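Crystal protein (Bacillus thuringiensis serovar dakota, PDB 2ZTB) probably forms pores in the membranes of cancer cells that it recognises, as a parasporin-2 toxin with an aerolysin-type pore-forming module. Local coordinates at residues A[33-39]-A[195-201]; A[75-81]-A[175-181]; A[132-138]-A[230-236]. All coordinates share one frame; numbering follows the deposited sequence.

Contact 1: residues A[33-39]-A[195-201]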
loop_
_atom_site.group_PDB
_atom_site.type_symbol
_atom_site.label_atom_id
_atom_site.label_comp_id
_atom_site.label_asym_id
_atom_site.label_seq_id
_atom_site.Cartn_x
_atom_site.Cartn_y
_atom_site.Cartn_z
ATOM N N THR A 33 -23.416 33.905 15.446
ATOM C CA THR A 33 -22.984 34.925 14.499
ATOM C C THR A 33 -22.030 34.228 13.548
ATOM O O THR A 33 -21.214 33.409 13.971
ATOM C CB THR A 33 -22.266 36.121 15.219
ATOM O OG1 THR A 33 -23.187 36.764 16.111
ATOM C CG2 THR A 33 -21.730 37.164 14.231
ATOM N N ASN A 34 -22.161 34.521 12.264
ATOM C CA ASN A 34 -21.289 33.945 11.255
ATOM C C ASN A 34 -19.879 34.525 11.470
ATOM O O ASN A 34 -19.732 35.737 11.548
ATOM C CB ASN A 34 -21.856 34.275 9.867
ATOM C CG ASN A 34 -21.218 33.455 8.741
ATOM O OD1 ASN A 34 -20.764 32.313 8.936
ATOM N ND2 ASN A 34 -21.202 34.035 7.544
ATOM N N PRO A 35 -18.849 33.668 11.645
ATOM C CA PRO A 35 -17.533 34.271 11.809
ATOM C C PRO A 35 -17.037 34.909 10.504
ATOM O O PRO A 35 -17.447 34.494 9.394
ATOM C CB PRO A 35 -16.643 33.073 12.174
ATOM C CG PRO A 35 -17.333 31.891 11.620
ATOM C CD PRO A 35 -18.793 32.194 11.721
ATOM N N ASP A 36 -16.149 35.893 10.646
ATOM C CA ASP A 36 -15.503 36.516 9.511
ATOM C C ASP A 36 -14.587 35.514 8.824
ATOM O O ASP A 36 -14.516 35.461 7.598
ATOM C CB ASP A 36 -14.680 37.710 9.980
ATOM C CG ASP A 36 -15.496 38.966 10.151
ATOM O OD1 ASP A 36 -16.672 39.018 9.733
ATOM O OD2 ASP A 36 -14.939 39.922 10.717
ATOM N N GLY A 37 -13.878 34.723 9.620
ATOM C CA GLY A 37 -12.946 33.751 9.082
ATOM C C GLY A 37 -12.718 32.591 10.023
ATOM O O GLY A 37 -13.144 32.632 11.179
ATOM N N ILE A 38 -12.023 31.572 9.521
ATOM C CA ILE A 38 -11.737 30.346 10.274
ATOM C C ILE A 38 -10.255 30.014 10.112
ATOM O O ILE A 38 -9.583 30.615 9.290
ATOM C CB ILE A 38 -12.648 29.144 9.847
ATOM C CG1 ILE A 38 -12.385 28.720 8.387
ATOM C CG2 ILE A 38 -14.165 29.465 10.154
ATOM C CD1 ILE A 38 -13.046 27.400 7.946
ATOM N N ALA A 39 -9.752 29.073 10.904
ATOM C CA ALA A 39 -8.338 28.781 10.960
ATOM C C ALA A 39 -8.085 27.335 11.357
ATOM O O ALA A 39 -8.844 26.748 12.119
ATOM C CB ALA A 39 -7.640 29.726 11.930
ATOM N N PHE A 195 -10.223 23.697 15.604
ATOM C CA PHE A 195 -10.346 24.768 14.620
ATOM C C PHE A 195 -10.556 26.104 15.343
ATOM O O PHE A 195 -11.053 26.143 16.481
ATOM C CB PHE A 195 -11.536 24.525 13.714
ATOM C CG PHE A 195 -11.310 23.488 12.643
ATOM C CD1 PHE A 195 -11.311 22.138 12.949
ATOM C CD2 PHE A 195 -11.163 23.872 11.319
ATOM C CE1 PHE A 195 -11.119 21.183 11.960
ATOM C CE2 PHE A 195 -10.985 22.927 10.323
ATOM C CZ PHE A 195 -10.969 21.577 10.640
ATOM N N GLY A 196 -10.197 27.195 14.665
ATOM C CA GLY A 196 -10.338 28.551 15.206
ATOM C C GLY A 196 -11.316 29.341 14.357
ATOM O O GLY A 196 -11.541 29.012 13.202
ATOM N N ALA A 197 -11.927 30.363 14.939
ATOM C CA ALA A 197 -12.781 31.282 14.192
ATOM C C ALA A 197 -12.664 32.674 14.768
ATOM O O ALA A 197 -12.565 32.843 15.991
ATOM C CB ALA A 197 -14.246 30.818 14.203
ATOM N N ASN A 198 -12.661 33.673 13.892
ATOM C CA ASN A 198 -12.714 35.073 14.341
ATOM C C ASN A 198 -14.013 35.738 13.940
ATOM O O ASN A 198 -14.451 35.633 12.791
ATOM C CB ASN A 198 -11.502 35.887 13.866
ATOM C CG ASN A 198 -11.381 35.952 12.348
ATOM O OD1 ASN A 198 -10.908 35.010 11.709
ATOM N ND2 ASN A 198 -11.801 37.074 11.767
ATOM N N PHE A 199 -14.624 36.432 14.895
ATOM C CA PHE A 199 -15.951 36.977 14.724
ATOM C C PHE A 199 -15.918 38.499 14.539
ATOM O O PHE A 199 -14.944 39.153 14.964
ATOM C CB PHE A 199 -16.830 36.538 15.907
ATOM C CG PHE A 199 -17.063 35.051 15.943
ATOM C CD1 PHE A 199 -16.088 34.185 16.482
ATOM C CD2 PHE A 199 -18.226 34.507 15.409
ATOM C CE1 PHE A 199 -16.273 32.792 16.485
ATOM C CE2 PHE A 199 -18.428 33.116 15.414
ATOM C CZ PHE A 199 -17.439 32.258 15.945
ATOM N N PRO A 200 -16.958 39.061 13.866
ATOM C CA PRO A 200 -17.110 40.511 13.683
ATOM C C PRO A 200 -17.410 41.266 14.986
ATOM O O PRO A 200 -17.056 42.438 15.103
ATOM C CB PRO A 200 -18.305 40.621 12.717
ATOM C CG PRO A 200 -19.079 39.372 12.934
ATOM C CD PRO A 200 -18.048 38.313 13.203
ATOM N N LYS A 201 -18.066 40.604 15.940
ATOM C CA LYS A 201 -18.298 41.159 17.273
ATOM C C LYS A 201 -17.918 40.155 18.379
ATOM O O LYS A 201 -17.551 39.018 18.094
ATOM C CB LYS A 201 -19.754 41.603 17.412
ATOM C CG LYS A 201 -20.754 40.502 17.183
ATOM C CD LYS A 201 -22.122 41.077 17.117
ATOM C CE LYS A 201 -23.157 40.012 17.198
ATOM N NZ LYS A 201 -24.534 40.603 17.047
HETATM O O HOH W 1 -25.205 38.491 15.013
#
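A classic beta bulge, with D36 and G37 both facing N198, starts the antiparallel pairing of strand 37-39 with strand 195-199. Two amide groups converge on N198 O in weak bonds, D36 N at 2.7 Å and strongly bent, G37 N at 3.3 Å but straighter. The return bond from N198 N to G37 O (2.9 Å) is sound, and A39 and G196 continue the ladder with a mutual pair of backbone bonds. Before the bulge, P35 lies beside F199 and sets CB over one face of its ring, a CH-pi contact 3.9 Å from the centroid, while T33 O comes to the ring edge, 3.2 Å from CE2. Packing of Y31 and F27 on F199, P35 and A197 ties this end of the ladder to helix 20-31, in the helix-bearing end of the elongated toxin. N198 turns CG between its backbone N and carbonyl carbon (chi1 61°), which keeps the buried amide close to the bulge; ND2 is held by N47 O, and OD1 takes a weak bond from V49 N. Past the corner at P200, the extended K201 chain passes T33, and a water joins T33 OG1 (2.9 Å) to K201 NZ (3.0 Å).

Contact 2: residues A[75-81]-A[175-181]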
loop_
_atom_site.group_PDB
_atom_site.type_symbol
_atom_site.label_atom_id
_atom_site.label_comp_id
_atom_site.label_asym_id
_atom_site.label_seq_id
_atom_site.Cartn_x
_atom_site.Cartn_y
_atom_site.Cartn_z
ATOM N N THR A 75 -3.895 -18.047 -0.941
ATOM C CA THR A 75 -2.752 -18.097 -1.849
ATOM C C THR A 75 -3.165 -18.756 -3.171
ATOM O O THR A 75 -3.761 -19.837 -3.170
ATOM C CB THR A 75 -1.598 -18.923 -1.205
ATOM O OG1 THR A 75 -1.025 -18.196 -0.112
ATOM C CG2 THR A 75 -0.501 -19.294 -2.227
ATOM N N ASP A 76 -2.848 -18.111 -4.293
ATOM C CA ASP A 76 -3.134 -18.709 -5.599
ATOM C C ASP A 76 -1.883 -19.351 -6.191
ATOM O O ASP A 76 -0.840 -18.702 -6.315
ATOM C CB ASP A 76 -3.784 -17.696 -6.561
ATOM C CG ASP A 76 -5.274 -17.450 -6.241
ATOM O OD1 ASP A 76 -6.035 -18.442 -6.115
ATOM O OD2 ASP A 76 -5.690 -16.274 -6.116
ATOM N N ILE A 77 -1.996 -20.632 -6.531
ATOM C CA ILE A 77 -0.865 -21.405 -7.024
ATOM C C ILE A 77 -1.051 -21.837 -8.488
ATOM O O ILE A 77 -1.927 -22.651 -8.806
ATOM C CB ILE A 77 -0.563 -22.635 -6.109
ATOM C CG1 ILE A 77 -0.196 -22.169 -4.689
ATOM C CG2 ILE A 77 0.536 -23.507 -6.719
ATOM C CD1 ILE A 77 -0.257 -23.250 -3.624
ATOM N N ASN A 78 -0.225 -21.253 -9.356
ATOM C CA ASN A 78 -0.078 -21.661 -10.758
ATOM C C ASN A 78 0.776 -22.938 -10.812
ATOM O O ASN A 78 2.002 -22.864 -10.709
ATOM C CB ASN A 78 0.583 -20.510 -11.542
ATOM C CG ASN A 78 0.717 -20.785 -13.046
ATOM O OD1 ASN A 78 0.658 -21.927 -13.514
ATOM N ND2 ASN A 78 0.915 -19.713 -13.810
ATOM N N PRO A 79 0.124 -24.109 -10.993
ATOM C CA PRO A 79 0.712 -25.424 -10.728
ATOM C C PRO A 79 1.779 -25.921 -11.690
ATOM O O PRO A 79 2.412 -26.943 -11.406
ATOM C CB PRO A 79 -0.500 -26.358 -10.784
ATOM C CG PRO A 79 -1.424 -25.696 -11.718
ATOM C CD PRO A 79 -1.259 -24.230 -11.492
ATOM N N ASN A 80 1.971 -25.245 -12.818
ATOM C CA ASN A 80 2.987 -25.675 -13.808
ATOM C C ASN A 80 3.413 -24.509 -14.671
ATOM O O ASN A 80 2.572 -23.812 -15.248
ATOM C CB ASN A 80 2.472 -26.794 -14.715
ATOM C CG ASN A 80 3.048 -28.159 -14.365
ATOM O OD1 ASN A 80 4.255 -28.407 -14.527
ATOM N ND2 ASN A 80 2.175 -29.072 -13.917
ATOM N N VAL A 81 4.719 -24.292 -14.738
ATOM C CA VAL A 81 5.308 -23.212 -15.508
ATOM C C VAL A 81 6.667 -23.732 -15.960
ATOM O O VAL A 81 7.443 -24.204 -15.140
ATOM C CB VAL A 81 5.446 -21.934 -14.651
ATOM C CG1 VAL A 81 6.469 -20.974 -15.226
ATOM C CG2 VAL A 81 4.122 -21.243 -14.543
ATOM N N THR A 175 10.744 -27.001 -14.486
ATOM C CA THR A 175 9.416 -26.490 -14.189
ATOM C C THR A 175 9.317 -26.008 -12.751
ATOM O O THR A 175 10.091 -26.423 -11.904
ATOM C CB THR A 175 8.320 -27.536 -14.441
ATOM O OG1 THR A 175 8.343 -28.518 -13.392
ATOM C CG2 THR A 175 8.507 -28.221 -15.821
ATOM N N ALA A 176 8.350 -25.125 -12.494
ATOM C CA ALA A 176 8.095 -24.615 -11.166
ATOM C C ALA A 176 6.605 -24.340 -10.943
ATOM O O ALA A 176 5.806 -24.356 -11.879
ATOM C CB ALA A 176 8.924 -23.353 -10.917
ATOM N N LYS A 177 6.237 -24.141 -9.681
ATOM C CA LYS A 177 4.947 -23.568 -9.345
ATOM C C LYS A 177 5.160 -22.078 -9.062
ATOM O O LYS A 177 6.250 -21.657 -8.654
ATOM C CB LYS A 177 4.316 -24.261 -8.137
ATOM C CG LYS A 177 3.997 -25.740 -8.332
ATOM C CD LYS A 177 3.306 -26.300 -7.101
ATOM C CE LYS A 177 2.956 -27.769 -7.257
ATOM N NZ LYS A 177 4.121 -28.705 -7.091
ATOM N N ILE A 178 4.120 -21.285 -9.298
ATOM C CA ILE A 178 4.133 -19.888 -8.928
ATOM C C ILE A 178 3.108 -19.677 -7.819
ATOM O O ILE A 178 1.966 -20.133 -7.922
ATOM C CB ILE A 178 3.847 -18.971 -10.135
ATOM C CG1 ILE A 178 4.920 -19.153 -11.219
ATOM C CG2 ILE A 178 3.767 -17.507 -9.700
ATOM C CD1 ILE A 178 4.595 -18.382 -12.523
ATOM N N ALA A 179 3.545 -19.011 -6.752
ATOM C CA ALA A 179 2.663 -18.615 -5.659
ATOM C C ALA A 179 2.408 -17.116 -5.725
ATOM O O ALA A 179 3.358 -16.321 -5.713
ATOM C CB ALA A 179 3.267 -18.982 -4.309
ATOM N N LYS A 180 1.133 -16.743 -5.832
ATOM C CA LYS A 180 0.726 -15.375 -5.579
ATOM C C LYS A 180 0.193 -15.337 -4.152
ATOM O O LYS A 180 -0.899 -15.849 -3.850
ATOM C CB LYS A 180 -0.329 -14.880 -6.582
ATOM C CG LYS A 180 -0.865 -13.477 -6.236
ATOM C CD LYS A 180 -2.359 -13.298 -6.603
ATOM C CE LYS A 180 -2.997 -12.247 -5.688
ATOM N NZ LYS A 180 -4.277 -11.669 -6.227
ATOM N N GLU A 181 0.995 -14.764 -3.270
ATOM C CA GLU A 181 0.611 -14.633 -1.872
ATOM C C GLU A 181 0.236 -13.190 -1.595
ATOM O O GLU A 181 0.832 -12.258 -2.154
ATOM C CB GLU A 181 1.746 -15.065 -0.958
ATOM C CG GLU A 181 2.116 -16.543 -1.068
ATOM C CD GLU A 181 3.320 -16.866 -0.228
ATOM O OE1 GLU A 181 4.413 -16.382 -0.573
ATOM O OE2 GLU A 181 3.173 -17.577 0.794
HETATM O O HOH W 2 1.132 -19.099 1.019
#
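D76 and K180, then N78 and I178, form antiparallel hydrogen-bonded pairs on short axes 169° apart, with I77 and A179 as the non-hydrogen-bonded pair between them. K180 N to D76 O (2.8 Å) is nearly straight and lies in the carbonyl plane. Beyond N78 the regular ladder is interrupted at P79 and N80; past them A176 N bonds to V81 O at 2.9 Å. On the face bearing N78, V81 and I178, the side chains of V81 and I178 meet at about a right angle, CG2 of V81 3.5 Å from CD1 of I178. The CB atoms of N78 and I178 run alongside each other. Facing the other way, I77 CG2 rests on the aliphatic chain of K177 (CD, 4.0 Å), whose NZ goes on to a salt bridge with D237. T75 and E181 lie side by side; a water donates to E181 OE2 (2.6 Å) and also bonds T75 OG1 (2.6 Å). The carboxylate is further gripped by the backbone N atoms of I134 and G135, which fixes its orientation. Strands this long, paired antiparallel along the body of the molecule, are consistent with the pore-forming module of aerolysin-type toxins.

Contact 3: residues A[132-138]-A[230-236]; sequences FEIGGEV and VTNVSSF
N232 reaches from strand 230-236 toward the hairpin of strands 126-132 and 136-142, near its turn, and its side chain meets F132, V138 and G135 in turn. CB packs obliquely on the F132 ring, 3.6 Å from CD1; the ring and the amide plane are turned 38° apart. CG stands anti to the backbone N (chi1 -169°), which carries the amide between V138 and G135. There OD1 touches V138 CG2 at 3.3 Å while its polar need is met by S110 OG of strand 96-116. ND2 ends 3.5 Å from G135 CA and has a weak bond to a water that donates to G135 O. Before N232, V230 O approaches the edge of the F132 ring, 3.3 Å from CZ, and V230 CG2 touches both F132 CE1 and V138 CG1 as these side chains slide past it. After N232, I134 spans S234 and F236: CG2 sits 3.8 Å from S234 OG, and CD1 stands over one face of the F236 ring, a CH-pi contact 4.2 Å from the centroid. Backbone bonds between F132 and G136 in both directions close the tight turn over 133-135. In aerolysin-type toxins a hairpin laid against the long sheet is thought to become the membrane-spanning part, and this one is consistent with that role. It rests on strand 223-247, which pairs with strand 96-116 on one edge and strand 168-199 on the other.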
loop_
_atom_site.group_PDB
_atom_site.type_symbol
_atom_site.label_atom_id
_atom_site.label_comp_id
_atom_site.label_asym_id
_atom_site.label_seq_id
_atom_site.Cartn_x
_atom_site.Cartn_y
_atom_site.Cartn_z
ATOM N N PHE A 132 5.520 -13.874 4.511
ATOM C CA PHE A 132 4.787 -14.840 3.709
ATOM C C PHE A 132 5.395 -16.240 3.863
ATOM O O PHE A 132 6.620 -16.394 3.909
ATOM C CB PHE A 132 4.804 -14.417 2.243
ATOM C CG PHE A 132 3.937 -13.216 1.936
ATOM C CD1 PHE A 132 4.514 -12.021 1.505
ATOM C CD2 PHE A 132 2.551 -13.286 2.061
ATOM C CE1 PHE A 132 3.729 -10.909 1.193
ATOM C CE2 PHE A 132 1.751 -12.180 1.757
ATOM C CZ PHE A 132 2.342 -10.986 1.317
ATOM N N GLU A 133 4.531 -17.249 3.941
ATOM C CA GLU A 133 4.962 -18.637 4.090
ATOM C C GLU A 133 5.975 -19.053 3.023
ATOM O O GLU A 133 7.059 -19.559 3.347
ATOM C CB GLU A 133 3.758 -19.578 4.067
ATOM C CG GLU A 133 4.130 -21.053 4.058
ATOM C CD GLU A 133 2.920 -21.960 4.030
ATOM O OE1 GLU A 133 1.862 -21.557 4.588
ATOM O OE2 GLU A 133 3.031 -23.077 3.459
ATOM N N ILE A 134 5.609 -18.839 1.764
ATOM C CA ILE A 134 6.438 -19.218 0.627
ATOM C C ILE A 134 7.456 -18.123 0.276
ATOM O O ILE A 134 8.660 -18.387 0.195
ATOM C CB ILE A 134 5.565 -19.609 -0.618
ATOM C CG1 ILE A 134 4.691 -20.828 -0.283
ATOM C CG2 ILE A 134 6.445 -19.856 -1.863
ATOM C CD1 ILE A 134 3.577 -21.109 -1.261
ATOM N N GLY A 135 6.975 -16.896 0.111
ATOM C CA GLY A 135 7.822 -15.792 -0.312
ATOM C C GLY A 135 8.774 -15.207 0.715
ATOM O O GLY A 135 9.757 -14.570 0.342
ATOM N N GLY A 136 8.500 -15.401 1.999
ATOM C CA GLY A 136 9.356 -14.840 3.039
ATOM C C GLY A 136 9.002 -13.411 3.411
ATOM O O GLY A 136 7.916 -12.929 3.082
ATOM N N GLU A 137 9.920 -12.741 4.110
ATOM C CA GLU A 137 9.672 -11.400 4.627
ATOM C C GLU A 137 9.733 -10.343 3.539
ATOM O O GLU A 137 10.670 -10.305 2.735
ATOM C CB GLU A 137 10.615 -11.007 5.769
ATOM C CG GLU A 137 10.143 -9.700 6.453
ATOM C CD GLU A 137 11.202 -9.008 7.299
ATOM O OE1 GLU A 137 11.813 -9.664 8.178
ATOM O OE2 GLU A 137 11.400 -7.789 7.098
ATOM N N VAL A 138 8.711 -9.492 3.552
ATOM C CA VAL A 138 8.567 -8.354 2.653
ATOM C C VAL A 138 8.371 -7.094 3.525
ATOM O O VAL A 138 7.580 -7.106 4.469
ATOM C CB VAL A 138 7.363 -8.604 1.706
ATOM C CG1 VAL A 138 6.945 -7.363 0.986
ATOM C CG2 VAL A 138 7.696 -9.722 0.695
ATOM N N VAL A 230 -0.691 -6.186 0.329
ATOM C CA VAL A 230 0.711 -6.550 0.111
ATOM C C VAL A 230 0.749 -7.922 -0.574
ATOM O O VAL A 230 0.204 -8.892 -0.053
ATOM C CB VAL A 230 1.557 -6.435 1.415
ATOM C CG1 VAL A 230 0.939 -7.220 2.563
ATOM C CG2 VAL A 230 3.011 -6.847 1.174
ATOM N N THR A 231 1.304 -7.947 -1.790
ATOM C CA THR A 231 1.425 -9.146 -2.621
ATOM C C THR A 231 2.900 -9.558 -2.832
ATOM O O THR A 231 3.814 -8.715 -2.798
ATOM C CB THR A 231 0.736 -8.959 -3.963
ATOM O OG1 THR A 231 -0.643 -8.647 -3.744
ATOM C CG2 THR A 231 0.795 -10.225 -4.803
ATOM N N ASN A 232 3.123 -10.866 -2.968
ATOM C CA ASN A 232 4.429 -11.420 -3.308
ATOM C C ASN A 232 4.185 -12.509 -4.344
ATOM O O ASN A 232 3.285 -13.335 -4.170
ATOM C CB ASN A 232 5.168 -11.941 -2.061
ATOM C CG ASN A 232 6.649 -12.272 -2.334
ATOM O OD1 ASN A 232 7.529 -11.444 -2.122
ATOM N ND2 ASN A 232 6.917 -13.486 -2.816
ATOM N N VAL A 233 4.916 -12.445 -5.458
ATOM C CA VAL A 233 4.869 -13.495 -6.497
ATOM C C VAL A 233 6.252 -14.150 -6.575
ATOM O O VAL A 233 7.270 -13.479 -6.782
ATOM C CB VAL A 233 4.342 -12.980 -7.878
ATOM C CG1 VAL A 233 4.174 -14.130 -8.883
ATOM C CG2 VAL A 233 2.980 -12.274 -7.718
ATOM N N SER A 234 6.292 -15.457 -6.318
ATOM C CA SER A 234 7.555 -16.204 -6.340
ATOM C C SER A 234 7.364 -17.615 -6.886
ATOM O O SER A 234 6.239 -18.134 -6.960
ATOM C CB SER A 234 8.213 -16.225 -4.956
ATOM O OG SER A 234 7.411 -16.914 -4.008
ATOM N N SER A 235 8.469 -18.212 -7.314
ATOM C CA SER A 235 8.440 -19.552 -7.861
ATOM C C SER A 235 8.979 -20.496 -6.798
ATOM O O SER A 235 9.804 -20.099 -5.980
ATOM C CB SER A 235 9.252 -19.641 -9.153
ATOM O OG SER A 235 10.605 -19.361 -8.884
ATOM N N PHE A 236 8.461 -21.722 -6.801
ATOM C CA PHE A 236 8.839 -22.778 -5.865
ATOM C C PHE A 236 8.547 -24.149 -6.490
ATOM O O PHE A 236 7.965 -24.231 -7.571
ATOM C CB PHE A 236 8.121 -22.594 -4.509
ATOM C CG PHE A 236 6.622 -22.791 -4.561
ATOM C CD1 PHE A 236 6.031 -23.856 -3.893
ATOM C CD2 PHE A 236 5.798 -21.905 -5.261
ATOM C CE1 PHE A 236 4.649 -24.052 -3.925
ATOM C CE2 PHE A 236 4.406 -22.095 -5.292
ATOM C CZ PHE A 236 3.843 -23.178 -4.619
HETATM O O HOH W 3 10.196 -14.029 -2.396
#

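How the contacts relate
Contacts 2 and 3 are neighbours, their centres 11 Å apart, because strands 168-199 and 223-247 run side by side in one sheet. The E181 carboxylate is shared by the two, and a probable hydrogen bond from K177 N to F236 O (2.7 Å) also joins them. Contact 1 shares strand 168-199 with contact 2, yet its centre lies about 61 Å from that of contact 2 and 54 Å from that of contact 3, on the opposite side of the chain's centre. One strand thus links the helix-bearing end to the hairpin region. Bound lutetium ions lie near contacts 2 and 3: one touches E133, and the side chains of F236 and I77 come within about 5 and 7 Å of a lutetium.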